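Local coordinates for tetracycline repressor protein class G (Acinetobacter baumannii, PDB 6RX9) that represses the tetracycline resistance gene by binding its operator DNA through an N-terminal helix-turn-helix, and has lowered operator affinity when tetracycline binds, at the interface of chains A and B. Residues are numbered along the deposited sequence; one frame, centred on the assembly and turned at random. Chains: chain A/B, Tetracycline repressor protein class G.

Contact 1: the interface of chains A and B. Residues chain A 128, 132; chain B 179, 182, 186-187, 190.
A:Trp132 of helix 127-155 lies on B:Ala187 and B:Phe190 of helix 184-202, in the helical dimer interface formed by the C-terminal domains of this TetR-family repressor. Apolar packing centres on the indole, which the partner hides far more than any other residue of the patch. CA of B:Ala187 sits over one face of the five-membered ring, 3.7 Å from its centroid, a CH-pi contact; the carbonyl O of A:Lys128, from the indole's own helix, stands over the rim of the opposite face. CD2 of B:Leu179 makes a van der Waals contact with the N-H edge of the indole, 3.3 Å from NE1 of A:Trp132, and CB of B:Ala186 touches the far benzo rim at CZ2 and CH2. B:Phe190, its CG anti to the backbone N (chi1 175°), brings CD2 to 3.4 Å from CB of A:Trp132. The charged contact is made tip to tip: the extended A:Lys128 reaches B:Asp182, with NZ 3.1 Å from OD1 in a salt bridge whose hydrogen bonding is weak. The B:Asp182 side chain runs across that of A:Trp132, its carboxylate plane turned 57° from the ring. Two waters add polar links. Water 2, 2.7 Å from the backbone O of B:Leu179, links it to NE1 of A:Trp132, while water 1 connects the carbonyl oxygens of A:Trp132 and B:Ala187.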
loop_
_atom_site.group_PDB
_atom_site.type_symbol
_atom_site.label_atom_id
_atom_site.label_comp_id
_atom_site.label_asym_id
_atom_site.label_seq_id
_atom_site.Cartn_x
_atom_site.Cartn_y
_atom_site.Cartn_z
ATOM N N LYS A 128 9.220 -13.472 -16.436
ATOM C CA LYS A 128 9.602 -12.326 -15.565
ATOM C C LYS A 128 8.430 -11.346 -15.462
ATOM O O LYS A 128 8.028 -11.015 -14.331
ATOM C CB LYS A 128 10.795 -11.553 -16.136
ATOM C CG LYS A 128 12.174 -12.064 -15.755
ATOM C CD LYS A 128 13.256 -11.055 -16.093
ATOM C CE LYS A 128 14.599 -11.676 -16.402
ATOM N NZ LYS A 128 15.380 -10.842 -17.345
ATOM N N TRP A 132 6.012 -9.752 -12.513
ATOM C CA TRP A 132 6.016 -8.276 -12.308
ATOM C C TRP A 132 4.588 -7.725 -12.402
ATOM O O TRP A 132 4.254 -6.831 -11.606
ATOM C CB TRP A 132 6.943 -7.571 -13.304
ATOM C CG TRP A 132 8.404 -7.794 -13.065
ATOM C CD1 TRP A 132 8.997 -8.288 -11.939
ATOM C CD2 TRP A 132 9.473 -7.484 -13.975
ATOM N NE1 TRP A 132 10.355 -8.328 -12.096
ATOM C CE2 TRP A 132 10.677 -7.837 -13.332
ATOM C CE3 TRP A 132 9.529 -6.953 -15.270
ATOM C CZ2 TRP A 132 11.920 -7.678 -13.943
ATOM C CZ3 TRP A 132 10.757 -6.792 -15.871
ATOM C CH2 TRP A 132 11.936 -7.150 -15.214
ATOM N N LEU B 179 14.699 -13.244 -11.139
ATOM C CA LEU B 179 13.990 -12.000 -10.726
ATOM C C LEU B 179 14.861 -11.216 -9.734
ATOM O O LEU B 179 14.956 -9.985 -9.890
ATOM C CB LEU B 179 12.628 -12.362 -10.123
ATOM C CG LEU B 179 11.558 -12.778 -11.133
ATOM C CD1 LEU B 179 10.408 -13.499 -10.450
ATOM C CD2 LEU B 179 11.045 -11.576 -11.912
ATOM N N ASP B 182 17.682 -9.413 -11.582
ATOM C CA ASP B 182 17.186 -8.205 -12.300
ATOM C C ASP B 182 17.134 -7.003 -11.347
ATOM O O ASP B 182 17.420 -5.881 -11.810
ATOM C CB ASP B 182 15.816 -8.447 -12.943
ATOM C CG ASP B 182 15.900 -8.890 -14.392
ATOM O OD1 ASP B 182 16.606 -9.879 -14.661
ATOM O OD2 ASP B 182 15.271 -8.229 -15.242
ATOM N N ALA B 186 13.836 -2.798 -11.453
ATOM C CA ALA B 186 13.266 -3.390 -12.687
ATOM C C ALA B 186 11.774 -3.679 -12.477
ATOM O O ALA B 186 10.963 -3.245 -13.319
ATOM C CB ALA B 186 14.028 -4.638 -13.064
ATOM N N ALA B 187 11.433 -4.376 -11.389
ATOM C CA ALA B 187 10.047 -4.740 -11.007
ATOM C C ALA B 187 9.194 -3.473 -10.852
ATOM O O ALA B 187 8.080 -3.431 -11.416
ATOM C CB ALA B 187 10.059 -5.554 -9.737
ATOM N N PHE B 190 8.557 -1.569 -14.289
ATOM C CA PHE B 190 7.611 -2.316 -15.159
ATOM C C PHE B 190 6.173 -1.905 -14.820
ATOM O O PHE B 190 5.400 -1.610 -15.751
ATOM C CB PHE B 190 7.788 -3.831 -15.028
ATOM C CG PHE B 190 6.764 -4.615 -15.809
ATOM C CD1 PHE B 190 6.951 -4.877 -17.157
ATOM C CD2 PHE B 190 5.589 -5.045 -15.210
ATOM C CE1 PHE B 190 5.997 -5.578 -17.879
ATOM C CE2 PHE B 190 4.640 -5.749 -15.934
ATOM C CZ PHE B 190 4.846 -6.013 -17.266
HETATM O O HOH W 1 6.020 -5.506 -10.263
HETATM O O HOH W 2 13.105 -8.056 -10.515
#

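Contact 2: the interface of chains A and B. Residues chain A 114, 117-118; chain B 169, 171-172.
The guanidinium of A:Arg118 stacks on the ring of B:Phe171, the two planes 28° apart, where helix 110-122 of one TetR subunit meets B:Ser169 and the start of helix 170-182 of the other in the dimer interface. CZ stands over the centre of the ring and NH2 is 3.8 Å from the ring centroid, a cation-pi contact. The arginine and phenylalanine side chains run antiparallel, and B:Phe171, its CG anti to the backbone N (chi1 174°), lies along the face of the guanidinium and reaches toward A:Ile117, whose CG2 meets the ring at CE2. A:Glu114 fixes the guanidinium from its own helix: NE and NH2 both donate to OE2, side-on and close to the guanidinium plane, each 2.9 Å from that carboxylate oxygen. This pairing would be expected to temper the positive charge over the ring. The carboxylate itself is tilted from the B:Phe171 plane, with CD 3.9 Å from CD2 of the ring. Beside this stack, CD1 of A:Ile117 meets CD2 of B:Leu172 at 3.9 Å. The other oxygen of A:Glu114 crosses to chain B: the B:Ser169 hydroxyl OG donates to OE1 over 2.6 Å, approaching on the syn side, 23° out of the carboxylate plane.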
loop_
_atom_site.group_PDB
_atom_site.type_symbol
_atom_site.label_atom_id
_atom_site.label_comp_id
_atom_site.label_asym_id
_atom_site.label_seq_id
_atom_site.Cartn_x
_atom_site.Cartn_y
_atom_site.Cartn_z
ATOM N N GLU A 114 2.400 -20.846 -9.812
ATOM C CA GLU A 114 2.880 -21.469 -11.075
ATOM C C GLU A 114 1.741 -21.498 -12.102
ATOM O O GLU A 114 2.001 -21.132 -13.263
ATOM C CB GLU A 114 3.430 -22.874 -10.823
ATOM C CG GLU A 114 3.954 -23.540 -12.084
ATOM C CD GLU A 114 5.071 -24.550 -11.886
ATOM O OE1 GLU A 114 5.576 -24.666 -10.752
ATOM O OE2 GLU A 114 5.437 -25.216 -12.874
ATOM N N ILE A 117 1.233 -17.904 -13.370
ATOM C CA ILE A 117 2.406 -17.493 -14.204
ATOM C C ILE A 117 2.342 -18.217 -15.557
ATOM O O ILE A 117 2.484 -17.538 -16.593
ATOM C CB ILE A 117 3.734 -17.755 -13.462
ATOM C CG1 ILE A 117 3.876 -16.861 -12.226
ATOM C CG2 ILE A 117 4.923 -17.600 -14.403
ATOM C CD1 ILE A 117 4.909 -17.338 -11.232
ATOM N N ARG A 118 2.134 -19.538 -15.550
ATOM C CA ARG A 118 2.093 -20.379 -16.779
ATOM C C ARG A 118 0.940 -19.918 -17.684
ATOM O O ARG A 118 1.128 -19.921 -18.916
ATOM C CB ARG A 118 1.986 -21.866 -16.425
ATOM C CG ARG A 118 3.308 -22.505 -16.020
ATOM C CD ARG A 118 3.232 -24.018 -16.041
ATOM N NE ARG A 118 4.419 -24.676 -15.505
ATOM C CZ ARG A 118 5.548 -24.901 -16.175
ATOM N NH1 ARG A 118 5.687 -24.504 -17.431
ATOM N NH2 ARG A 118 6.551 -25.525 -15.580
ATOM N N SER B 169 8.865 -25.713 -7.159
ATOM C CA SER B 169 9.273 -26.508 -8.348
ATOM C C SER B 169 10.575 -25.948 -8.933
ATOM O O SER B 169 10.957 -24.818 -8.563
ATOM C CB SER B 169 8.180 -26.532 -9.386
ATOM O OG SER B 169 7.968 -25.236 -9.928
ATOM N N PHE B 171 11.026 -25.024 -12.100
ATOM C CA PHE B 171 10.545 -23.884 -12.928
ATOM C C PHE B 171 10.536 -22.598 -12.092
ATOM O O PHE B 171 11.129 -21.597 -12.538
ATOM C CB PHE B 171 9.154 -24.187 -13.496
ATOM C CG PHE B 171 8.507 -23.044 -14.237
ATOM C CD1 PHE B 171 8.781 -22.820 -15.578
ATOM C CD2 PHE B 171 7.619 -22.194 -13.595
ATOM C CE1 PHE B 171 8.185 -21.768 -16.258
ATOM C CE2 PHE B 171 7.025 -21.142 -14.276
ATOM C CZ PHE B 171 7.309 -20.932 -15.607
ATOM N N LEU B 172 9.885 -22.634 -10.923
ATOM C CA LEU B 172 9.705 -21.465 -10.017
ATOM C C LEU B 172 11.057 -21.028 -9.438
ATOM O O LEU B 172 11.333 -19.813 -9.456
ATOM C CB LEU B 172 8.726 -21.818 -8.891
ATOM C CG LEU B 172 7.267 -21.424 -9.119
ATOM C CD1 LEU B 172 6.425 -21.771 -7.901
ATOM C CD2 LEU B 172 7.138 -19.942 -9.443
#

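Contact 3: the interface of chains A and B. Residues chain A 175, 178-179, 182, 186; chain B 127-128, 131-132.
A:Leu179 packs with both methyls against B:Val131 and B:Trp132 of helix 127-153, at the tightly packed part of this helical TetR-family dimer contact. With CG anti to the carbonyl carbon (chi1 -76°), the leucine sends CD1 tip to tip against B:Val131, 3.8 Å from CG1, and lays CD2 3.4 Å from the indole NE1 of B:Trp132. CD2 also touches CB, CG and CD of B:Lys128, whose aliphatic stem lies antiparallel to the leucine. At the far rim of the indole, CB of A:Ala186 packs against CZ2 at 3.8 Å; nearer the start of helix 127-153, A:Leu175 lies across B:Pro127, its CD1 4.0 Å from CB of the proline ring. The polar side is held more loosely. B:Lys128 bends at chi3 (-61°), which brings its amino group near two carboxylates; NZ lies 3.9 Å from OE2 of A:Glu178 and 4.0 Å from OD2 of A:Asp182. These are long salt bridges without a direct hydrogen bond. Water 3 bridges the indole N-H of B:Trp132 to both the backbone O of A:Leu179 and OD1 of A:Asp182, the latter 2.9 Å from the water.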
loop_
_atom_site.group_PDB
_atom_site.type_symbol
_atom_site.label_atom_id
_atom_site.label_comp_id
_atom_site.label_asym_id
_atom_site.label_seq_id
_atom_site.Cartn_x
_atom_site.Cartn_y
_atom_site.Cartn_z
ATOM N N LEU A 175 -15.166 20.620 -9.014
ATOM C CA LEU A 175 -14.481 19.368 -9.447
ATOM C C LEU A 175 -14.295 18.450 -8.233
ATOM O O LEU A 175 -14.727 17.281 -8.302
ATOM C CB LEU A 175 -13.130 19.711 -10.086
ATOM C CG LEU A 175 -12.217 18.519 -10.388
ATOM C CD1 LEU A 175 -12.900 17.524 -11.313
ATOM C CD2 LEU A 175 -10.897 18.979 -10.986
ATOM N N GLU A 178 -17.575 17.017 -6.605
ATOM C CA GLU A 178 -18.177 15.946 -7.446
ATOM C C GLU A 178 -17.458 14.615 -7.187
ATOM O O GLU A 178 -18.157 13.613 -6.922
ATOM C CB GLU A 178 -18.102 16.339 -8.924
ATOM C CG GLU A 178 -18.818 15.372 -9.853
ATOM C CD GLU A 178 -18.929 15.839 -11.294
ATOM O OE1 GLU A 178 -19.138 17.050 -11.511
ATOM O OE2 GLU A 178 -18.804 14.989 -12.200
ATOM N N LEU A 179 -16.121 14.614 -7.263
ATOM C CA LEU A 179 -15.252 13.417 -7.082
ATOM C C LEU A 179 -15.648 12.667 -5.804
ATOM O O LEU A 179 -15.938 11.456 -5.897
ATOM C CB LEU A 179 -13.786 13.860 -7.014
ATOM C CG LEU A 179 -13.147 14.243 -8.349
ATOM C CD1 LEU A 179 -11.858 15.019 -8.131
ATOM C CD2 LEU A 179 -12.889 13.010 -9.202
ATOM N N ASP A 182 -19.490 10.955 -5.613
ATOM C CA ASP A 182 -19.871 9.925 -6.622
ATOM C C ASP A 182 -19.322 8.541 -6.236
ATOM O O ASP A 182 -19.812 7.549 -6.812
ATOM C CB ASP A 182 -19.455 10.342 -8.037
ATOM C CG ASP A 182 -17.958 10.467 -8.264
ATOM O OD1 ASP A 182 -17.217 9.565 -7.829
ATOM O OD2 ASP A 182 -17.544 11.464 -8.886
ATOM N N ALA A 186 -15.116 4.266 -9.105
ATOM C CA ALA A 186 -14.741 4.845 -10.420
ATOM C C ALA A 186 -13.227 5.090 -10.468
ATOM O O ALA A 186 -12.597 4.693 -11.462
ATOM C CB ALA A 186 -15.520 6.114 -10.685
ATOM N N PRO B 127 -10.579 16.274 -16.609
ATOM C CA PRO B 127 -10.328 16.756 -15.246
ATOM C C PRO B 127 -10.362 15.678 -14.148
ATOM O O PRO B 127 -9.436 15.632 -13.357
ATOM C CB PRO B 127 -11.457 17.772 -15.033
ATOM C CG PRO B 127 -11.696 18.332 -16.413
ATOM C CD PRO B 127 -11.516 17.147 -17.340
ATOM N N LYS B 128 -11.416 14.854 -14.114
ATOM C CA LYS B 128 -11.575 13.762 -13.113
ATOM C C LYS B 128 -10.448 12.741 -13.304
ATOM O O LYS B 128 -9.898 12.272 -12.294
ATOM C CB LYS B 128 -12.939 13.076 -13.243
ATOM C CG LYS B 128 -14.139 13.944 -12.893
ATOM C CD LYS B 128 -15.329 13.164 -12.365
ATOM C CE LYS B 128 -15.872 12.149 -13.348
ATOM N NZ LYS B 128 -17.126 11.533 -12.852
ATOM N N VAL B 131 -7.044 13.760 -11.836
ATOM C CA VAL B 131 -7.024 13.513 -10.362
ATOM C C VAL B 131 -6.843 12.008 -10.128
ATOM O O VAL B 131 -5.991 11.640 -9.297
ATOM C CB VAL B 131 -8.288 14.057 -9.669
ATOM C CG1 VAL B 131 -8.344 13.652 -8.202
ATOM C CG2 VAL B 131 -8.396 15.570 -9.810
ATOM N N TRP B 132 -7.607 11.174 -10.838
ATOM C CA TRP B 132 -7.566 9.693 -10.687
ATOM C C TRP B 132 -6.164 9.172 -11.025
ATOM O O TRP B 132 -5.690 8.275 -10.313
ATOM C CB TRP B 132 -8.647 9.014 -11.536
ATOM C CG TRP B 132 -10.053 9.294 -11.102
ATOM C CD1 TRP B 132 -10.472 9.789 -9.900
ATOM C CD2 TRP B 132 -11.246 9.060 -11.871
ATOM N NE1 TRP B 132 -11.836 9.895 -9.877
ATOM C CE2 TRP B 132 -12.339 9.452 -11.070
ATOM C CE3 TRP B 132 -11.494 8.566 -13.157
ATOM C CZ2 TRP B 132 -13.657 9.363 -11.517
ATOM C CZ3 TRP B 132 -12.796 8.481 -13.600
ATOM C CH2 TRP B 132 -13.861 8.880 -12.789
HETATM O O HOH W 3 -14.328 9.975 -7.819
#

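Contacts 1 and 2 are neighbours, their C-alpha centres about 15 Å apart, and both use chain B helix 170-182: its start and the preceding B:Ser169 serve contact 2, its end contact 1. The C-alpha centre of contact 3 is about 32 Å from that of contact 1 and about 40 Å from that of contact 2, with the chains exchanged. Contact 3 overlaps the two-fold twin of contact 1, sharing residues 128, 132, 179, 182 and 186. The lysine-aspartate pair is closer in contact 1, and residue 182 takes different side-chain torsions, so the copies differ locally. Together the contacts tie the subunits on both sides of the two-fold axis.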